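Local coordinates for glycosyl hydrolase (Streptomyces cattleya, PDB 7LR8), which probably hydrolyses the Manβ1-4GlcNAc linkage of N-glycan core fragments, as a retaining-type family GH5 (subfamily 18) glycosidase, at residues Ser13-Phe27 / Leu293-His307. The protein carries 1 engineered substitution. Numbering follows the deposited sequence.
With BMA (beta-D-mannopyranose), chain D; SO4 (sulfate ion), chain J.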
ATOM      1  N   SER B  13      35.526  -5.476  18.448  1.00 59.95           N
ATOM      2  CA  SER B  13      35.798  -6.349  17.316  1.00 49.24           C
ATOM      3  C   SER B  13      34.598  -6.404  16.377  1.00 35.79           C
ATOM      4  O   SER B  13      33.470  -6.117  16.781  1.00 34.45           O
ATOM      5  CB  SER B  13      36.144  -7.749  17.819  1.00 62.47           C
ATOM      6  OG  SER B  13      35.002  -8.401  18.347  1.00 69.80           O
ATOM      7  N   PRO B  14      34.802  -6.777  15.108  1.00 30.33           N
ATOM      8  CA  PRO B  14      33.681  -6.791  14.161  1.00 28.77           C
ATOM      9  C   PRO B  14      32.693  -7.912  14.451  1.00 27.27           C
ATOM     10  O   PRO B  14      33.080  -9.027  14.819  1.00 32.86           O
ATOM     11  CB  PRO B  14      34.371  -7.001  12.807  1.00 34.54           C
ATOM     12  CG  PRO B  14      35.566  -7.764  13.144  1.00 37.54           C
ATOM     13  CD  PRO B  14      36.056  -7.154  14.438  1.00 36.37           C
ATOM     14  N   ARG B  15      31.415  -7.598  14.268  1.00 25.92           N
ATOM     15  CA  ARG B  15      30.318  -8.543  14.399  1.00 23.97           C
ATOM     16  C   ARG B  15      29.894  -9.052  13.026  1.00 27.98           C
ATOM     17  O   ARG B  15      30.152  -8.426  11.995  1.00 30.16           O
ATOM     18  CB  ARG B  15      29.142  -7.897  15.123  1.00 30.57           C
ATOM     19  CG  ARG B  15      29.582  -7.179  16.392  1.00 35.59           C
ATOM     20  CD  ARG B  15      28.404  -6.855  17.255  1.00 38.32           C
ATOM     21  NE  ARG B  15      27.472  -7.973  17.267  1.00 41.57           N
ATOM     22  CZ  ARG B  15      26.522  -8.144  18.179  1.00 38.01           C
ATOM     23  NH1 ARG B  15      26.378  -7.261  19.167  1.00 36.44           N
ATOM     24  NH2 ARG B  15      25.724  -9.198  18.098  1.00 29.48           N
ATOM     25  N   PHE B  16      29.240 -10.211  13.025  1.00 22.52           N
ATOM     26  CA  PHE B  16      28.839 -10.878  11.794  1.00 21.25           C
ATOM     27  C   PHE B  16      27.366 -11.251  11.882  1.00 20.22           C
ATOM     28  O   PHE B  16      26.929 -11.837  12.875  1.00 24.41           O
ATOM     29  CB  PHE B  16      29.718 -12.120  11.556  1.00 21.85           C
ATOM     30  CG  PHE B  16      31.182 -11.801  11.406  1.00 24.29           C
ATOM     31  CD1 PHE B  16      31.689 -11.412  10.176  1.00 25.20           C
ATOM     32  CD2 PHE B  16      32.049 -11.866  12.495  1.00 23.95           C
ATOM     33  CE1 PHE B  16      33.037 -11.108  10.023  1.00 31.44           C
ATOM     34  CE2 PHE B  16      33.389 -11.556  12.351  1.00 30.24           C
ATOM     35  CZ  PHE B  16      33.885 -11.180  11.107  1.00 32.79           C
ATOM     36  N   GLY B  17      26.603 -10.913  10.850  1.00 19.81           N
ATOM     37  CA  GLY B  17      25.184 -11.172  10.892  1.00 18.58           C
ATOM     38  C   GLY B  17      24.591 -11.204   9.506  1.00 18.15           C
ATOM     39  O   GLY B  17      25.310 -11.163   8.504  1.00 18.97           O
ATOM     40  N   VAL B  18      23.264 -11.323   9.457  1.00 19.73           N
ATOM     41  CA  VAL B  18      22.550 -11.375   8.185  1.00 19.12           C
ATOM     42  C   VAL B  18      21.320 -10.491   8.250  1.00 20.65           C
ATOM     43  O   VAL B  18      20.736 -10.271   9.317  1.00 18.44           O
ATOM     44  CB  VAL B  18      22.132 -12.806   7.778  1.00 21.08           C
ATOM     45  CG1 VAL B  18      23.350 -13.653   7.491  1.00 21.05           C
ATOM     46  CG2 VAL B  18      21.276 -13.449   8.857  1.00 20.98           C
ATOM     47  N   ASN B  19      20.940  -9.967   7.088  1.00 18.95           N
ATOM     48  CA  ASN B  19      19.615  -9.393   6.898  1.00 18.62           C
ATOM     49  C   ASN B  19      18.619 -10.531   6.736  1.00 17.33           C
ATOM     50  O   ASN B  19      18.761 -11.343   5.818  1.00 17.03           O
ATOM     51  CB  ASN B  19      19.616  -8.481   5.675  1.00 16.39           C
ATOM     52  CG  ASN B  19      20.480  -7.266   5.884  1.00 18.65           C
ATOM     53  OD1 ASN B  19      20.039  -6.293   6.477  1.00 19.14           O
ATOM     54  ND2 ASN B  19      21.731  -7.328   5.436  1.00 17.46           N
ATOM     55  N   TYR B  20      17.609 -10.581   7.609  1.00 17.22           N
ATOM     56  CA  TYR B  20      16.729 -11.743   7.705  1.00 19.45           C
ATOM     57  C   TYR B  20      15.578 -11.613   6.709  1.00 17.76           C
ATOM     58  O   TYR B  20      14.715 -10.737   6.858  1.00 18.56           O
ATOM     59  CB  TYR B  20      16.214 -11.907   9.135  1.00 18.03           C
ATOM     60  CG  TYR B  20      15.167 -12.990   9.282  1.00 16.13           C
ATOM     61  CD1 TYR B  20      15.299 -14.216   8.611  1.00 18.28           C
ATOM     62  CD2 TYR B  20      14.047 -12.792  10.087  1.00 17.70           C
ATOM     63  CE1 TYR B  20      14.327 -15.199   8.728  1.00 20.37           C
ATOM     64  CE2 TYR B  20      13.072 -13.769  10.215  1.00 19.38           C
ATOM     65  CZ  TYR B  20      13.219 -14.970   9.532  1.00 17.85           C
ATOM     66  OH  TYR B  20      12.248 -15.941   9.665  1.00 20.22           O
ATOM     67  N   THR B  21      15.582 -12.481   5.684  1.00 17.98           N
ATOM     68  CA  THR B  21      14.471 -12.612   4.745  1.00 17.67           C
ATOM     69  C   THR B  21      13.700 -13.890   5.065  1.00 24.38           C
ATOM     70  O   THR B  21      14.176 -14.993   4.757  1.00 19.41           O
ATOM     71  CB  THR B  21      14.972 -12.642   3.295  1.00 20.61           C
ATOM     72  OG1 THR B  21      16.144 -13.461   3.204  1.00 20.68           O
ATOM     73  CG2 THR B  21      15.314 -11.242   2.789  1.00 19.29           C
ATOM     74  N   PRO B  22      12.518 -13.811   5.674  1.00 18.26           N
ATOM     75  CA  PRO B  22      11.800 -15.041   6.053  1.00 22.14           C
ATOM     76  C   PRO B  22      11.547 -15.954   4.864  1.00 22.65           C
ATOM     77  O   PRO B  22      11.065 -15.523   3.812  1.00 20.17           O
ATOM     78  CB  PRO B  22      10.489 -14.510   6.644  1.00 18.68           C
ATOM     79  CG  PRO B  22      10.863 -13.152   7.177  1.00 21.41           C
ATOM     80  CD  PRO B  22      11.834 -12.601   6.165  1.00 16.74           C
ATOM     81  N   SER B  23      11.884 -17.233   5.033  1.00 19.36           N
ATOM     82  CA  SER B  23      11.810 -18.153   3.902  1.00 23.86           C
ATOM     83  C   SER B  23      10.368 -18.437   3.498  1.00 28.14           C
ATOM     84  O   SER B  23      10.076 -18.603   2.305  1.00 28.08           O
ATOM     85  CB  SER B  23      12.541 -19.453   4.238  1.00 26.53           C
ATOM     86  OG  SER B  23      11.842 -20.203   5.219  1.00 23.18           O
ATOM     87  N   ASN B  24       9.461 -18.489   4.464  1.00 19.46           N
ATOM     88  CA  ASN B  24       8.044 -18.737   4.202  1.00 27.34           C
ATOM     89  C   ASN B  24       7.296 -17.410   4.254  1.00 26.85           C
ATOM     90  O   ASN B  24       7.032 -16.876   5.336  1.00 25.31           O
ATOM     91  CB  ASN B  24       7.486 -19.731   5.212  1.00 33.16           C
ATOM     92  CG  ASN B  24       6.214 -20.392   4.735  1.00 46.72           C
ATOM     93  OD1 ASN B  24       5.502 -19.859   3.880  1.00 46.28           O
ATOM     94  ND2 ASN B  24       5.931 -21.576   5.268  1.00 51.69           N
ATOM     95  N   GLY B  25       6.932 -16.880   3.085  1.00 22.29           N
ATOM     96  CA  GLY B  25       6.168 -15.648   3.027  1.00 22.54           C
ATOM     97  C   GLY B  25       6.972 -14.387   2.790  1.00 24.65           C
ATOM     98  O   GLY B  25       6.365 -13.332   2.545  1.00 22.78           O
ATOM     99  N   TRP B  26       8.301 -14.451   2.871  1.00 20.19           N
ATOM    100  CA  TRP B  26       9.130 -13.245   2.717  1.00 17.69           C
ATOM    101  C   TRP B  26       8.659 -12.238   3.772  1.00 20.23           C
ATOM    102  O   TRP B  26       8.158 -12.621   4.837  1.00 17.55           O
ATOM    103  CB  TRP B  26       9.060 -12.757   1.265  1.00 17.78           C
ATOM    104  CG  TRP B  26      10.049 -11.678   0.877  1.00 18.13           C
ATOM    105  CD1 TRP B  26      11.411 -11.793   0.814  1.00 21.86           C
ATOM    106  CD2 TRP B  26       9.741 -10.346   0.437  1.00 17.85           C
ATOM    107  NE1 TRP B  26      11.973 -10.614   0.395  1.00 17.79           N
ATOM    108  CE2 TRP B  26      10.969  -9.703   0.161  1.00 19.47           C
ATOM    109  CE3 TRP B  26       8.547  -9.624   0.284  1.00 18.36           C
ATOM    110  CZ2 TRP B  26      11.040  -8.383  -0.278  1.00 17.19           C
ATOM    111  CZ3 TRP B  26       8.615  -8.300  -0.152  1.00 22.69           C
ATOM    112  CH2 TRP B  26       9.855  -7.694  -0.425  1.00 21.44           C
ATOM    113  N   PHE B  27       8.801 -10.943   3.513  1.00 18.21           N
ATOM    114  CA  PHE B  27       8.352  -9.980   4.515  1.00 18.08           C
ATOM    115  C   PHE B  27       6.841  -9.929   4.662  1.00 21.79           C
ATOM    116  O   PHE B  27       6.354  -9.306   5.618  1.00 18.21           O
ATOM    117  CB  PHE B  27       8.905  -8.606   4.179  1.00 17.52           C
ATOM    118  CG  PHE B  27      10.400  -8.574   4.149  1.00 17.88           C
ATOM    119  CD1 PHE B  27      11.134  -8.906   5.281  1.00 17.63           C
ATOM    120  CD2 PHE B  27      11.069  -8.226   2.995  1.00 18.68           C
ATOM    121  CE1 PHE B  27      12.520  -8.893   5.251  1.00 20.44           C
ATOM    122  CE2 PHE B  27      12.456  -8.204   2.958  1.00 21.89           C
ATOM    123  CZ  PHE B  27      13.179  -8.534   4.099  1.00 19.52           C
ATOM    124  N   LEU B 293      37.390  -6.713   6.322  1.00 23.78           N
ATOM    125  CA  LEU B 293      38.012  -6.964   7.616  1.00 22.26           C
ATOM    126  C   LEU B 293      39.452  -6.461   7.690  1.00 26.39           C
ATOM    127  O   LEU B 293      40.040  -6.481   8.778  1.00 29.85           O
ATOM    128  CB  LEU B 293      37.953  -8.464   7.942  1.00 29.39           C
ATOM    129  CG  LEU B 293      36.560  -9.058   8.202  1.00 30.10           C
ATOM    130  CD1 LEU B 293      36.680 -10.524   8.603  1.00 35.09           C
ATOM    131  CD2 LEU B 293      35.801  -8.280   9.259  1.00 34.86           C
ATOM    132  N   ASP B 294      40.032  -6.011   6.577  1.00 26.03           N
ATOM    133  CA  ASP B 294      41.291  -5.275   6.589  1.00 27.16           C
ATOM    134  C   ASP B 294      41.090  -3.778   6.869  1.00 24.33           C
ATOM    135  O   ASP B 294      42.043  -3.001   6.762  1.00 32.65           O
ATOM    136  CB  ASP B 294      42.021  -5.475   5.255  1.00 26.47           C
ATOM    137  CG  ASP B 294      43.486  -5.091   5.317  1.00 27.04           C
ATOM    138  OD1 ASP B 294      44.170  -5.454   6.305  1.00 29.11           O
ATOM    139  OD2 ASP B 294      43.952  -4.432   4.357  1.00 30.50           O
ATOM    140  N   CYS B 295      39.874  -3.370   7.204  1.00 23.80           N
ATOM    141  CA  CYS B 295      39.540  -2.000   7.568  1.00 24.52           C
ATOM    142  C   CYS B 295      39.290  -1.930   9.061  1.00 24.48           C
ATOM    143  O   CYS B 295      38.521  -2.751   9.576  1.00 25.44           O
ATOM    144  CB  CYS B 295      38.287  -1.531   6.830  1.00 25.81           C
ATOM    145  SG  CYS B 295      38.465  -1.440   5.053  1.00 25.19           S
ATOM    146  N   PRO B 296      39.913  -1.002   9.787  1.00 25.17           N
ATOM    147  CA  PRO B 296      39.660  -0.907  11.226  1.00 25.73           C
ATOM    148  C   PRO B 296      38.313  -0.261  11.506  1.00 25.11           C
ATOM    149  O   PRO B 296      37.713   0.394  10.648  1.00 25.47           O
ATOM    150  CB  PRO B 296      40.807  -0.028  11.741  1.00 29.95           C
ATOM    151  CG  PRO B 296      41.712   0.220  10.570  1.00 31.88           C
ATOM    152  CD  PRO B 296      40.896  -0.009   9.339  1.00 29.48           C
ATOM    153  N   GLU B 297      37.851  -0.437  12.747  1.00 24.93           N
ATOM    154  CA  GLU B 297      36.622   0.201  13.239  1.00 25.24           C
ATOM    155  C   GLU B 297      35.402  -0.191  12.411  1.00 26.02           C
ATOM    156  O   GLU B 297      34.472   0.599  12.246  1.00 29.52           O
ATOM    157  CB  GLU B 297      36.757   1.728  13.284  1.00 26.87           C
ATOM    158  CG  GLU B 297      37.528   2.250  14.495  1.00 32.64           C
ATOM    159  CD  GLU B 297      39.037   2.201  14.319  1.00 43.31           C
ATOM    160  OE1 GLU B 297      39.524   2.480  13.207  1.00 43.80           O
ATOM    161  OE2 GLU B 297      39.740   1.895  15.307  1.00 42.84           O
ATOM    162  N   VAL B 298      35.389  -1.408  11.883  1.00 24.70           N
ATOM    163  CA  VAL B 298      34.186  -1.942  11.251  1.00 22.31           C
ATOM    164  C   VAL B 298      33.307  -2.484  12.367  1.00 24.43           C
ATOM    165  O   VAL B 298      33.721  -3.390  13.106  1.00 26.40           O
ATOM    166  CB  VAL B 298      34.530  -3.044  10.238  1.00 23.36           C
ATOM    167  CG1 VAL B 298      33.254  -3.756   9.802  1.00 25.09           C
ATOM    168  CG2 VAL B 298      35.297  -2.481   9.036  1.00 25.87           C
ATOM    169  N   TRP B 299      32.112  -1.911  12.520  1.00 22.81           N
ATOM    170  CA  TRP B 299      31.202  -2.396  13.550  1.00 22.10           C
ATOM    171  C   TRP B 299      30.813  -3.844  13.287  1.00 25.93           C
ATOM    172  O   TRP B 299      30.782  -4.669  14.209  1.00 25.68           O
ATOM    173  CB  TRP B 299      29.951  -1.518  13.618  1.00 23.77           C
ATOM    174  CG  TRP B 299      29.045  -1.867  14.762  1.00 25.13           C
ATOM    175  CD1 TRP B 299      29.040  -1.301  15.999  1.00 28.07           C
ATOM    176  CD2 TRP B 299      28.005  -2.859  14.770  1.00 26.09           C
ATOM    177  NE1 TRP B 299      28.063  -1.870  16.780  1.00 30.76           N
ATOM    178  CE2 TRP B 299      27.418  -2.835  16.053  1.00 28.59           C
ATOM    179  CE3 TRP B 299      27.518  -3.766  13.824  1.00 25.71           C
ATOM    180  CZ2 TRP B 299      26.373  -3.685  16.409  1.00 29.14           C
ATOM    181  CZ3 TRP B 299      26.476  -4.602  14.180  1.00 28.38           C
ATOM    182  CH2 TRP B 299      25.915  -4.555  15.458  1.00 27.12           C
ATOM    183  N   GLY B 300      30.498  -4.165  12.041  1.00 24.10           N
ATOM    184  CA  GLY B 300      30.086  -5.507  11.699  1.00 24.68           C
ATOM    185  C   GLY B 300      29.858  -5.619  10.210  1.00 23.71           C
ATOM    186  O   GLY B 300      29.868  -4.622   9.480  1.00 21.73           O
ATOM    187  N   VAL B 301      29.666  -6.867   9.774  1.00 19.69           N
ATOM    188  CA  VAL B 301      29.351  -7.225   8.394  1.00 21.74           C
ATOM    189  C   VAL B 301      28.026  -7.967   8.413  1.00 26.05           C
ATOM    190  O   VAL B 301      27.897  -8.995   9.092  1.00 24.98           O
ATOM    191  CB  VAL B 301      30.440  -8.108   7.767  1.00 22.05           C
ATOM    192  CG1 VAL B 301      30.028  -8.517   6.356  1.00 23.94           C
ATOM    193  CG2 VAL B 301      31.788  -7.401   7.775  1.00 23.62           C
ATOM    194  N   THR B 302      27.044  -7.459   7.668  1.00 20.65           N
ATOM    195  CA  THR B 302      25.705  -8.030   7.687  1.00 21.01           C
ATOM    196  C   THR B 302      25.328  -8.377   6.253  1.00 20.18           C
ATOM    197  O   THR B 302      25.081  -7.484   5.436  1.00 22.72           O
ATOM    198  CB  THR B 302      24.710  -7.064   8.335  1.00 20.61           C
ATOM    199  OG1 THR B 302      25.252  -6.603   9.590  1.00 22.70           O
ATOM    200  CG2 THR B 302      23.384  -7.755   8.596  1.00 24.24           C
ATOM    201  N   TRP B 303      25.340  -9.672   5.932  1.00 18.99           N
ATOM    202  CA  TRP B 303      25.126 -10.126   4.571  1.00 17.87           C
ATOM    203  C   TRP B 303      23.657 -10.014   4.185  1.00 20.90           C
ATOM    204  O   TRP B 303      22.766 -10.305   4.988  1.00 21.23           O
ATOM    205  CB  TRP B 303      25.599 -11.580   4.404  1.00 20.46           C
ATOM    206  CG  TRP B 303      25.828 -11.896   2.973  1.00 22.42           C
ATOM    207  CD1 TRP B 303      24.923 -12.405   2.084  1.00 20.50           C
ATOM    208  CD2 TRP B 303      27.033 -11.670   2.234  1.00 21.08           C
ATOM    209  NE1 TRP B 303      25.504 -12.529   0.839  1.00 21.35           N
ATOM    210  CE2 TRP B 303      26.795 -12.072   0.909  1.00 22.35           C
ATOM    211  CE3 TRP B 303      28.296 -11.163   2.570  1.00 24.55           C
ATOM    212  CZ2 TRP B 303      27.769 -11.985  -0.078  1.00 26.51           C
ATOM    213  CZ3 TRP B 303      29.258 -11.074   1.581  1.00 24.44           C
ATOM    214  CH2 TRP B 303      28.989 -11.480   0.284  1.00 26.06           C
ATOM    215  N   TRP B 304      23.409  -9.558   2.955  1.00 20.83           N
ATOM    216  CA  TRP B 304      22.075  -9.604   2.356  1.00 19.58           C
ATOM    217  C   TRP B 304      22.069 -10.765   1.377  1.00 19.37           C
ATOM    218  O   TRP B 304      22.699 -10.675   0.322  1.00 20.30           O
ATOM    219  CB  TRP B 304      21.730  -8.317   1.610  1.00 21.53           C
ATOM    220  CG  TRP B 304      20.296  -8.343   1.162  1.00 19.64           C
ATOM    221  CD1 TRP B 304      19.762  -9.072   0.136  1.00 20.91           C
ATOM    222  CD2 TRP B 304      19.197  -7.643   1.770  1.00 19.63           C
ATOM    223  NE1 TRP B 304      18.403  -8.870   0.068  1.00 19.14           N
ATOM    224  CE2 TRP B 304      18.035  -7.990   1.055  1.00 19.46           C
ATOM    225  CE3 TRP B 304      19.091  -6.745   2.838  1.00 16.92           C
ATOM    226  CZ2 TRP B 304      16.785  -7.488   1.391  1.00 21.10           C
ATOM    227  CZ3 TRP B 304      17.851  -6.247   3.161  1.00 20.03           C
ATOM    228  CH2 TRP B 304      16.716  -6.610   2.443  1.00 22.34           C
ATOM    229  N   CYS B 305      21.329 -11.831   1.685  1.00 19.66           N
ATOM    230  CA  CYS B 305      20.412 -11.929   2.810  1.00 21.15           C
ATOM    231  C   CYS B 305      20.466 -13.360   3.341  1.00 18.02           C
ATOM    232  O   CYS B 305      21.235 -14.187   2.836  1.00 18.42           O
ATOM    233  CB  CYS B 305      18.992 -11.566   2.380  1.00 21.27           C
ATOM    234  SG  CYS B 305      18.464 -12.423   0.866  1.00 20.47           S
ATOM    235  N   SER B 306      19.647 -13.659   4.349  1.00 21.21           N
ATOM    236  CA  SER B 306      19.715 -14.983   4.963  1.00 20.60           C
ATOM    237  C   SER B 306      19.202 -16.055   4.005  1.00 18.26           C
ATOM    238  O   SER B 306      19.865 -17.086   3.794  1.00 20.12           O
ATOM    239  CB  SER B 306      18.931 -14.985   6.278  1.00 22.37           C
ATOM    240  OG  SER B 306      17.545 -14.773   6.068  1.00 18.26           O
ATOM    241  N   HIS B 307      18.040 -15.815   3.384  1.00 21.51           N
ATOM    242  CA  HIS B 307      17.341 -16.836   2.620  1.00 21.43           C
ATOM    243  C   HIS B 307      16.931 -16.320   1.251  1.00 21.44           C
ATOM    244  O   HIS B 307      16.518 -15.166   1.100  1.00 20.03           O
ATOM    245  CB  HIS B 307      16.109 -17.328   3.377  1.00 19.25           C
ATOM    246  CG  HIS B 307      16.438 -18.089   4.623  1.00 19.99           C
ATOM    247  ND1 HIS B 307      16.684 -17.470   5.832  1.00 19.83           N
ATOM    248  CD2 HIS B 307      16.598 -19.416   4.840  1.00 21.09           C
ATOM    249  CE1 HIS B 307      16.963 -18.386   6.743  1.00 20.76           C
ATOM    250  NE2 HIS B 307      16.926 -19.575   6.165  1.00 22.34           N
TER
HETATM  251  C1  BMA D   2      18.991  -2.910  -1.118  1.00 29.52           C
HETATM  252  C2  BMA D   2      18.142  -3.595   0.001  1.00 34.24           C
HETATM  253  C3  BMA D   2      16.944  -4.267  -0.638  1.00 23.19           C
HETATM  254  C4  BMA D   2      17.394  -5.107  -1.911  1.00 19.39           C
HETATM  255  C5  BMA D   2      18.943  -5.192  -2.015  1.00 24.61           C
HETATM  256  C6  BMA D   2      19.426  -5.894  -3.265  1.00 17.73           C
HETATM  257  O2  BMA D   2      17.692  -2.660   0.969  1.00 26.54           O
HETATM  258  O3  BMA D   2      15.907  -3.297  -0.929  1.00 29.37           O
HETATM  259  O4  BMA D   2      16.859  -6.397  -1.792  1.00 21.43           O
HETATM  260  O5  BMA D   2      19.498  -3.865  -2.078  1.00 27.47           O
HETATM  261  O6  BMA D   2      18.949  -5.130  -4.399  1.00 27.13           O
HETATM  262  S   SO4 J 605       8.244 -24.165   7.230  1.00 91.42           S
HETATM  263  O1  SO4 J 605       6.805 -24.202   7.482  1.00 92.29           O
HETATM  264  O2  SO4 J 605       8.955 -24.317   8.496  1.00 92.00           O
HETATM  265  O3  SO4 J 605       8.613 -25.254   6.329  1.00 91.02           O
HETATM  266  O4  SO4 J 605       8.597 -22.887   6.615  1.00 91.40           O
HETATM  267  O   HOH W   1      31.389  -4.137  16.885  1.00 28.88           O
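Trp304 meets Asn19 obliquely, CE3 of the indole lying 3.4 Å from Asn19 CB, with the amide and ring planes 38° apart. One face of the indole carries C3 of the bound mannose, offset toward the rim, and CB of Cys305, which follows a cis peptide bond, lies over the opposite face, also toward the rim; Trp304 CH2 comes to the edge of the Phe27 ring. Were Trp304 replaced by alanine, the mannose would probably lose its apolar platform and Asn19 CB the indole carbons packed against it. At the other end, Arg15 CD sits over one face of Trp299, 4.1 Å from the centroid of the six-membered ring, while the Arg15 guanidinium forms salt bridges with Asp51 and Asp90. Leu293 CD1 touches the edge of Phe16, 3.8 Å from CZ. Between these ends, strands 15-19 and 298-304 run parallel, the first and last strands closing the GH5 (β/α)8 barrel. Their ladder includes Gly17 N to Val301 O (2.9 Å) and Asn19 N to Trp303 O (2.8 Å). Trp303 O also accepts a hydrogen bond from Asn19 ND2, above the carbonyl plane; OD1 turns to Arg54. Beyond the strands, Ser306 OG accepts a hydrogen bond from Thr21 N and shares one with His307 ND1. Thr21 OG1 (chi1 42°) lies between its own N and carbonyl carbon and donates to a lone pair of His307 O at 2.7 Å.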